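Local atomic coordinates of RE68036p (Drosophila melanogaster, PDB entry 1SQH), a protein that is of unestablished function but probably works as an acyltransferase of the GNAT superfamily, perhaps transferring acyl groups to glycine. Residues 108-111 with 115-118; 137-140 with 146-149; 177-182 with 225-230; 212-217 with 246-251. All blocks are in the same frame, centred on the assembly; numbering follows the deposited sequence.

Contact 1 (108-111 with 115-118); sequences ECLE and LIEW
Leu-110 and Ile-116 bring the ends of their side chains together, CD2 of Leu-110 lying 4.0 Å from CD1 of Ile-116, with the two branches running obliquely past each other. Ile-116 carries the other half of its side chain into a second packing layer: its CG2 sits 3.6 Å above the plane of the Trp-118 indole, over the ring centre. The indole thus lies with one face on the isoleucine, while its edge is turned to the helix. There the CZ2 atom of Trp-118 comes 3.5 Å from the carbonyl O of Leu-110, which lies near the ring plane. With chi1 at -59°, the Trp-118 ring is placed beside its own backbone N, on the side where Ile-116 CG2 can meet it. A water ties the indole to the helix: it accepts from Trp-118 NE1 at 2.8 Å and donates to Leu-110 O, also at 2.8 Å, so the buried ring N-H is satisfied without a direct bond across the segments. Between the two packing residues, Glu-117 is the centre of an inverse gamma turn, with a weak bond from Trp-118 N to Ile-116 O. Leu-138 of helix 129-141 packs against both Leu-110 and Trp-118. Gln-91 holds the turn from the start of strand 91-96, and the whole lies in the beta-alpha-beta crossover that passes from that strand through helix 104-112 to the parallel neighbouring strand 123-128.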
# COMPACT_ATOMS: atom_id res chain seq x y z
N GLU A 108 -15.67 -11.62 14.75
CA GLU A 108 -15.67 -13.01 15.16
C GLU A 108 -14.35 -13.56 14.60
O GLU A 108 -13.62 -14.29 15.28
CB GLU A 108 -16.86 -13.74 14.54
CG GLU A 108 -17.17 -15.08 15.15
CD GLU A 108 -18.55 -15.55 14.76
OE1 GLU A 108 -19.53 -14.82 15.03
OE2 GLU A 108 -18.67 -16.66 14.18
N CYS A 109 -14.04 -13.17 13.37
CA CYS A 109 -12.81 -13.58 12.71
C CYS A 109 -11.56 -13.07 13.43
O CYS A 109 -10.68 -13.85 13.79
CB CYS A 109 -12.77 -13.07 11.27
SG CYS A 109 -13.77 -13.99 10.08
N LEU A 110 -11.49 -11.76 13.62
CA LEU A 110 -10.32 -11.16 14.25
C LEU A 110 -10.07 -11.62 15.68
O LEU A 110 -8.92 -11.75 16.08
CB LEU A 110 -10.42 -9.63 14.19
CG LEU A 110 -10.41 -8.93 12.82
CD1 LEU A 110 -10.40 -7.42 13.04
CD2 LEU A 110 -9.18 -9.34 12.00
N GLU A 111 -11.13 -11.87 16.43
CA GLU A 111 -11.01 -12.29 17.82
C GLU A 111 -10.74 -13.79 18.00
O GLU A 111 -9.98 -14.18 18.89
CB GLU A 111 -12.27 -11.89 18.59
CG GLU A 111 -12.58 -10.41 18.53
CD GLU A 111 -13.93 -10.06 19.14
OE1 GLU A 111 -14.89 -10.83 18.92
OE2 GLU A 111 -14.04 -9.01 19.82
N LEU A 115 -3.98 -16.68 13.65
CA LEU A 115 -3.03 -16.50 12.55
C LEU A 115 -2.36 -15.13 12.63
O LEU A 115 -1.37 -14.89 11.95
CB LEU A 115 -3.73 -16.66 11.20
CG LEU A 115 -4.57 -17.92 10.97
CD1 LEU A 115 -5.02 -17.95 9.51
CD2 LEU A 115 -3.77 -19.16 11.30
N ILE A 116 -2.91 -14.25 13.46
CA ILE A 116 -2.39 -12.90 13.63
C ILE A 116 -1.39 -12.82 14.78
O ILE A 116 -1.63 -13.34 15.87
CB ILE A 116 -3.54 -11.89 13.89
CG1 ILE A 116 -4.46 -11.82 12.67
CG2 ILE A 116 -2.97 -10.53 14.21
CD1 ILE A 116 -5.63 -10.88 12.84
N GLU A 117 -0.26 -12.17 14.53
CA GLU A 117 0.79 -12.05 15.53
C GLU A 117 0.66 -10.78 16.38
O GLU A 117 1.48 -9.86 16.30
CB GLU A 117 2.14 -12.12 14.82
CG GLU A 117 2.17 -13.26 13.80
CD GLU A 117 3.48 -13.38 13.06
OE1 GLU A 117 4.23 -12.38 13.02
OE2 GLU A 117 3.75 -14.46 12.49
N TRP A 118 -0.38 -10.76 17.20
CA TRP A 118 -0.69 -9.63 18.08
C TRP A 118 0.47 -9.24 18.97
O TRP A 118 0.63 -8.08 19.33
CB TRP A 118 -1.86 -9.97 19.01
CG TRP A 118 -3.13 -10.32 18.31
CD1 TRP A 118 -3.69 -11.55 18.19
CD2 TRP A 118 -4.01 -9.41 17.65
NE1 TRP A 118 -4.87 -11.48 17.50
CE2 TRP A 118 -5.09 -10.17 17.15
CE3 TRP A 118 -3.99 -8.03 17.42
CZ2 TRP A 118 -6.15 -9.60 16.44
CZ3 TRP A 118 -5.04 -7.45 16.71
CH2 TRP A 118 -6.11 -8.24 16.23
O HOH W 1 -7.05 -13.25 17.62

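Contact 2 (137-140 with 146-149); sequences ELAV and AIQP
Ala-139 on helix 129-141 faces Ile-147 on strand 147-157 with their CA atoms 8.7 Å apart, a gap bridged by side chains alone; no hydrogen bond joins the two segments. The helix and strand are the second half of a beta-alpha-beta crossover from strand 123-128, of the kind that closes a GNAT domain; strand 289-299, from late in the chain, lies between its two parallel strands in the mixed sheet. Ile-147 does nearly all the reaching. Its CG1 branch stands anti to the carbonyl carbon (chi1 -59°) and continues extended (chi2 171°), which pushes CD1 out to the helix. The CG2 branch stays back, 6.4 Å from Ala-139 CB. Ala-139 points its CB at the strand and meets Ile-147 CD1 at 4.2 Å; it offers a single methyl, and the isoleucine spans the rest of the gap. Val-140, one residue on and more exposed, touches the same methyl through CG2. Strand 289-299 extends the apolar patch, with Leu-299 against Ala-139 and Ile-297 against Ile-147. Backbone bonds from Ala-146 to Val-300 and from Gln-148 to Lys-298 fix the position of the strand. The methyl CD1 of Ile-147 forms the apex of a triangle, because Ala-139 CB and Val-140 CG2, the latter 4.4 Å from CD1, are 5.0 Å apart and subtend about 70° at it.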
# COMPACT_ATOMS: atom_id res chain seq x y z
N GLU A 137 -8.29 -2.39 21.45
CA GLU A 137 -8.70 -3.03 22.70
C GLU A 137 -8.34 -4.51 22.61
O GLU A 137 -7.79 -5.10 23.55
CB GLU A 137 -10.21 -2.87 22.91
CG GLU A 137 -10.68 -1.43 23.08
CD GLU A 137 -12.20 -1.31 23.08
OE1 GLU A 137 -12.86 -1.99 23.90
OE2 GLU A 137 -12.74 -0.54 22.25
N LEU A 138 -8.65 -5.10 21.47
CA LEU A 138 -8.34 -6.50 21.21
C LEU A 138 -6.84 -6.74 21.35
O LEU A 138 -6.41 -7.67 22.03
CB LEU A 138 -8.81 -6.89 19.80
CG LEU A 138 -8.49 -8.29 19.28
CD1 LEU A 138 -8.90 -9.34 20.32
CD2 LEU A 138 -9.24 -8.51 17.98
N ALA A 139 -6.05 -5.88 20.71
CA ALA A 139 -4.59 -6.01 20.78
C ALA A 139 -4.13 -6.09 22.23
O ALA A 139 -3.26 -6.89 22.58
CB ALA A 139 -3.93 -4.83 20.09
N VAL A 140 -4.72 -5.24 23.07
CA VAL A 140 -4.38 -5.20 24.48
C VAL A 140 -4.85 -6.47 25.18
O VAL A 140 -4.12 -7.04 26.00
CB VAL A 140 -5.01 -3.97 25.16
CG1 VAL A 140 -4.72 -3.99 26.66
CG2 VAL A 140 -4.47 -2.70 24.54
N ALA A 146 2.08 -1.68 24.21
CA ALA A 146 2.40 -0.41 23.58
C ALA A 146 2.04 -0.45 22.10
O ALA A 146 2.42 -1.37 21.37
CB ALA A 146 3.88 -0.10 23.76
N ILE A 147 1.31 0.57 21.67
CA ILE A 147 0.86 0.69 20.29
C ILE A 147 1.29 2.03 19.68
O ILE A 147 1.34 3.04 20.38
CB ILE A 147 -0.67 0.56 20.21
CG1 ILE A 147 -1.11 -0.79 20.79
CG2 ILE A 147 -1.13 0.72 18.77
CD1 ILE A 147 -2.61 -0.94 20.95
N GLN A 148 1.60 2.01 18.39
CA GLN A 148 2.02 3.22 17.67
C GLN A 148 1.09 3.44 16.47
O GLN A 148 1.36 2.97 15.37
CB GLN A 148 3.47 3.08 17.18
CG GLN A 148 4.49 2.96 18.29
CD GLN A 148 5.82 2.38 17.82
OE1 GLN A 148 6.79 2.33 18.58
NE2 GLN A 148 5.87 1.94 16.56
N PRO A 149 -0.02 4.16 16.68
CA PRO A 149 -0.94 4.40 15.57
C PRO A 149 -0.65 5.72 14.87
O PRO A 149 -0.08 6.63 15.48
CB PRO A 149 -2.30 4.41 16.27
CG PRO A 149 -1.97 5.12 17.55
CD PRO A 149 -0.63 4.53 17.97

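Contact 3 (177-182 with 225-230)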
# COMPACT_ATOMS: atom_id res chain seq x y z
N ARG A 177 14.75 8.69 -15.05
CA ARG A 177 14.83 7.32 -15.53
C ARG A 177 14.14 6.41 -14.53
O ARG A 177 13.94 6.79 -13.38
CB ARG A 177 16.28 6.88 -15.68
CG ARG A 177 17.03 6.77 -14.36
CD ARG A 177 18.45 6.21 -14.56
NE ARG A 177 19.21 6.20 -13.31
CZ ARG A 177 19.02 5.34 -12.32
NH1 ARG A 177 18.09 4.40 -12.41
NH2 ARG A 177 19.75 5.44 -11.20
N ARG A 178 13.78 5.21 -14.97
CA ARG A 178 13.16 4.24 -14.07
C ARG A 178 14.29 3.84 -13.13
O ARG A 178 15.46 3.85 -13.51
CB ARG A 178 12.68 3.01 -14.86
CG ARG A 178 12.00 1.94 -14.01
CD ARG A 178 11.74 0.67 -14.82
NE ARG A 178 10.94 -0.30 -14.06
CZ ARG A 178 10.67 -1.54 -14.46
NH1 ARG A 178 11.14 -1.99 -15.62
NH2 ARG A 178 9.92 -2.33 -13.70
N LEU A 179 13.94 3.51 -11.89
CA LEU A 179 14.96 3.11 -10.94
C LEU A 179 15.49 1.72 -11.33
O LEU A 179 14.89 1.01 -12.14
CB LEU A 179 14.35 3.05 -9.53
CG LEU A 179 13.81 4.37 -8.99
CD1 LEU A 179 13.07 4.13 -7.68
CD2 LEU A 179 14.97 5.34 -8.79
N ARG A 180 16.64 1.35 -10.78
CA ARG A 180 17.22 0.05 -11.04
C ARG A 180 17.59 -0.55 -9.69
O ARG A 180 17.64 0.17 -8.68
CB ARG A 180 18.45 0.19 -11.95
CG ARG A 180 19.36 1.34 -11.59
CD ARG A 180 20.41 1.62 -12.67
NE ARG A 180 19.82 2.06 -13.94
CZ ARG A 180 20.33 3.05 -14.68
NH1 ARG A 180 21.41 3.70 -14.27
NH2 ARG A 180 19.75 3.39 -15.83
N ALA A 181 17.82 -1.86 -9.65
CA ALA A 181 18.13 -2.56 -8.42
C ALA A 181 19.12 -1.83 -7.51
O ALA A 181 18.88 -1.72 -6.30
CB ALA A 181 18.65 -3.96 -8.74
N GLU A 182 20.22 -1.35 -8.07
CA GLU A 182 21.24 -0.65 -7.30
C GLU A 182 20.69 0.57 -6.55
O GLU A 182 21.24 0.97 -5.52
CB GLU A 182 22.37 -0.19 -8.22
CG GLU A 182 21.90 0.74 -9.33
CD GLU A 182 23.01 1.08 -10.32
OE1 GLU A 182 24.01 1.71 -9.91
OE2 GLU A 182 22.87 0.73 -11.52
N TRP A 225 13.18 10.41 -5.88
CA TRP A 225 12.53 9.24 -6.47
C TRP A 225 11.07 9.08 -6.05
O TRP A 225 10.61 9.68 -5.08
CB TRP A 225 13.32 7.98 -6.10
CG TRP A 225 13.58 7.89 -4.63
CD1 TRP A 225 12.71 7.44 -3.67
CD2 TRP A 225 14.73 8.38 -3.93
NE1 TRP A 225 13.25 7.63 -2.42
CE2 TRP A 225 14.48 8.21 -2.55
CE3 TRP A 225 15.94 8.96 -4.33
CZ2 TRP A 225 15.40 8.59 -1.57
CZ3 TRP A 225 16.86 9.35 -3.36
CH2 TRP A 225 16.58 9.16 -1.99
N ILE A 226 10.34 8.25 -6.79
CA ILE A 226 8.94 7.99 -6.52
C ILE A 226 8.65 6.56 -7.00
O ILE A 226 9.21 6.11 -8.00
CB ILE A 226 8.05 9.04 -7.26
CG1 ILE A 226 6.66 9.13 -6.61
CG2 ILE A 226 7.92 8.68 -8.74
CD1 ILE A 226 5.73 8.04 -7.02
N PHE A 227 7.81 5.85 -6.26
CA PHE A 227 7.48 4.46 -6.59
C PHE A 227 6.00 4.27 -6.87
O PHE A 227 5.19 5.14 -6.54
CB PHE A 227 7.78 3.53 -5.42
CG PHE A 227 9.21 3.16 -5.25
CD1 PHE A 227 10.10 4.01 -4.61
CD2 PHE A 227 9.66 1.91 -5.69
CE1 PHE A 227 11.42 3.63 -4.39
CE2 PHE A 227 10.99 1.52 -5.49
CZ PHE A 227 11.87 2.38 -4.84
N GLN A 228 5.67 3.12 -7.45
CA GLN A 228 4.27 2.76 -7.63
C GLN A 228 4.11 1.97 -6.33
O GLN A 228 5.05 1.29 -5.93
CB GLN A 228 4.06 1.83 -8.82
CG GLN A 228 2.58 1.50 -9.04
CD GLN A 228 2.31 0.79 -10.35
OE1 GLN A 228 1.18 0.81 -10.86
NE2 GLN A 228 3.33 0.17 -10.91
N ASN A 229 2.96 2.04 -5.68
CA ASN A 229 2.82 1.33 -4.40
C ASN A 229 1.96 0.07 -4.42
O ASN A 229 1.58 -0.42 -5.49
CB ASN A 229 2.32 2.30 -3.32
CG ASN A 229 0.88 2.69 -3.50
OD1 ASN A 229 0.22 2.30 -4.46
ND2 ASN A 229 0.37 3.48 -2.57
N ASP A 230 1.66 -0.46 -3.23
CA ASP A 230 0.87 -1.68 -3.14
C ASP A 230 -0.63 -1.47 -3.37
O ASP A 230 -1.45 -2.36 -3.10
CB ASP A 230 1.14 -2.41 -1.81
CG ASP A 230 1.15 -1.47 -0.60
OD1 ASP A 230 1.09 -0.23 -0.76
OD2 ASP A 230 1.22 -1.99 0.54
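Leu-179 makes its contact with Phe-227 through a CH-pi interaction. Its CD1 lies over one ring face, 3.9 Å from the Phe-227 centroid and 26° off the ring normal, displaced toward the rim, so that CZ of Phe-227 is the nearest ring atom, 3.5 Å from Leu-179 CD1. The two side chains cross at about a right angle. Plain apolar packing comes from the other branch: CD2 of Leu-179 reaches CB of Trp-225 at 4.1 Å, whereas the indole leads away, its CG held between backbone N and carbonyl carbon (chi1 51°). Segment 177-182 runs from the end of strand 174-177, an edge of the four-stranded antiparallel sheet of a GNAT-like domain, into the loop before helix 184-189, and strand 211-216 intervenes before 222-228. Leu-179 passes over it at Gly-213, its CD2 packing on the glycine CA, a path consistent with the missing side chain. No polar bond joins the two segments. Within 177-182, Arg-177 NH1 donates to Arg-178 O at 2.9 Å, a bent bond (131° at the hydrogen). NH1 of Arg-180 lies 3.4 Å above the Arg-177 guanidinium plane, over its centre, and Asp-183 supplies a carboxylate to Arg-177 in a salt bridge, probably offsetting the neighbouring positive charges.

Contact 4 (212-217 with 246-251)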
# COMPACT_ATOMS: atom_id res chain seq x y z
N LEU A 212 10.36 5.95 -10.60
CA LEU A 212 11.00 7.07 -11.27
C LEU A 212 12.06 7.71 -10.40
O LEU A 212 11.84 7.95 -9.21
CB LEU A 212 9.97 8.12 -11.68
CG LEU A 212 9.11 7.86 -12.92
CD1 LEU A 212 8.24 9.09 -13.22
CD2 LEU A 212 10.00 7.58 -14.11
N GLY A 213 13.22 7.98 -10.99
CA GLY A 213 14.28 8.60 -10.23
C GLY A 213 14.83 9.82 -10.94
O GLY A 213 14.79 9.90 -12.18
N ILE A 214 15.31 10.77 -10.16
CA ILE A 214 15.90 12.00 -10.68
C ILE A 214 17.41 11.98 -10.37
O ILE A 214 17.82 11.95 -9.20
CB ILE A 214 15.30 13.26 -10.00
CG1 ILE A 214 13.78 13.33 -10.22
CG2 ILE A 214 15.94 14.52 -10.57
CD1 ILE A 214 13.38 13.65 -11.65
N CYS A 215 18.24 12.00 -11.41
CA CYS A 215 19.68 12.00 -11.20
C CYS A 215 20.34 13.22 -11.84
O CYS A 215 19.86 13.74 -12.85
CB CYS A 215 20.31 10.73 -11.78
SG CYS A 215 19.79 9.22 -10.95
N ARG A 216 21.44 13.67 -11.24
CA ARG A 216 22.17 14.82 -11.77
C ARG A 216 22.84 14.37 -13.06
O ARG A 216 23.45 13.30 -13.11
CB ARG A 216 23.24 15.29 -10.77
CG ARG A 216 22.78 15.36 -9.33
CD ARG A 216 23.62 16.33 -8.51
NE ARG A 216 23.15 17.71 -8.66
CZ ARG A 216 23.79 18.78 -8.20
NH1 ARG A 216 24.94 18.65 -7.56
NH2 ARG A 216 23.27 19.99 -8.39
N SER A 217 22.72 15.18 -14.11
CA SER A 217 23.34 14.82 -15.38
C SER A 217 24.85 14.61 -15.21
O SER A 217 25.45 13.78 -15.89
CB SER A 217 23.08 15.91 -16.41
OG SER A 217 21.69 16.02 -16.64
N ARG A 246 13.16 22.64 -5.88
CA ARG A 246 13.51 22.74 -7.29
C ARG A 246 12.30 22.24 -8.09
O ARG A 246 12.37 22.04 -9.30
CB ARG A 246 14.76 21.91 -7.58
CG ARG A 246 16.03 22.49 -6.98
CD ARG A 246 17.21 21.55 -7.18
NE ARG A 246 18.48 22.16 -6.80
CZ ARG A 246 19.25 22.85 -7.64
NH1 ARG A 246 18.87 23.01 -8.90
NH2 ARG A 246 20.39 23.37 -7.22
N GLY A 247 11.19 22.05 -7.38
CA GLY A 247 9.96 21.57 -7.99
C GLY A 247 9.99 20.11 -8.41
O GLY A 247 9.12 19.65 -9.14
N LEU A 248 10.99 19.36 -7.93
CA LEU A 248 11.11 17.95 -8.30
C LEU A 248 10.04 17.07 -7.65
O LEU A 248 9.57 16.11 -8.26
CB LEU A 248 12.51 17.44 -7.92
CG LEU A 248 13.70 18.11 -8.62
CD1 LEU A 248 15.01 17.56 -8.06
CD2 LEU A 248 13.62 17.88 -10.13
N GLY A 249 9.66 17.40 -6.42
CA GLY A 249 8.65 16.61 -5.74
C GLY A 249 7.36 16.57 -6.53
O GLY A 249 6.78 15.51 -6.72
N GLY A 250 6.92 17.74 -6.98
CA GLY A 250 5.69 17.81 -7.75
C GLY A 250 5.86 17.20 -9.13
O GLY A 250 4.91 16.66 -9.71
N LEU A 251 7.08 17.26 -9.66
CA LEU A 251 7.36 16.70 -10.97
C LEU A 251 7.23 15.18 -10.92
O LEU A 251 6.58 14.57 -11.77
CB LEU A 251 8.76 17.12 -11.45
CG LEU A 251 9.09 16.81 -12.91
CD1 LEU A 251 10.14 17.77 -13.42
CD2 LEU A 251 9.56 15.38 -13.04
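Ile-214, in the middle of strand 211-216, meets the first turn of helix 248-263 with both of its branches. The CG2 methyl points at the forked end of Leu-248 and sits evenly between its prongs, 4.1 Å from Leu-248 CD1 and 4.1 Å from Leu-248 CD2. The other branch, placed anti to the carbonyl carbon by chi1 of -59°, turns back at chi2 (-71°) and takes CD1 toward the next residue along the helix face, where it stands 4.4 Å from Leu-251 CD2. Leu-248 crosses Ile-214 obliquely, while Leu-251 makes the smaller, looser approach. No hydrogen bond joins the segments: the contact is purely apolar at its centre, and Leu-252, Leu-170, Phe-174 and Ile-176 close around Ile-214 to complete the core between sheet and helix. Toward the solvent the chemistry changes. The guanidinium groups of Arg-216 and Arg-246 approach with NH2 atoms 4.6 Å apart, and Arg-246 has a counter-charge in Glu-173, which makes a salt bridge with its NH1. Gly-247 is the N-cap residue, with positive phi (72°), and its O accepts the first helical bond from Leu-251 N at 3.2 Å. A glycine-rich sequence, Arg-Gly-Leu-Gly-Gly, spanning the end of the loop after strand 234-239 and the first turn of helix 248-263, resembles the pyrophosphate-binding loop of the GNAT fold, where backbone N-H groups at the helix start hold the acyl-CoA pyrophosphate; a similar role here is probable but unproven.

Contacts 1 and 2 lie in the N-terminal half and touch through Leu-138, whose CD2 packs on Trp-118 CH2 at 3.6 Å; contact 1 sets a helix against the loop that follows it, contact 2 a helix against a strand of the mixed sheet. Contacts 3 and 4 share the four-stranded antiparallel sheet, where backbone bonds such as Ile-226 O to Leu-212 N (2.8 Å) join them directly. The centres of contacts 1 and 4 are about 43 Å apart. Contacts 1, 3 and 4 are buried, whereas contact 2 reaches the surface at Val-140. Only contact 1 has a bridging water, contact 3 relies on an aromatic face, and contacts 2 and 4 meet through aliphatic methyls, contact 4 being fringed by arginines.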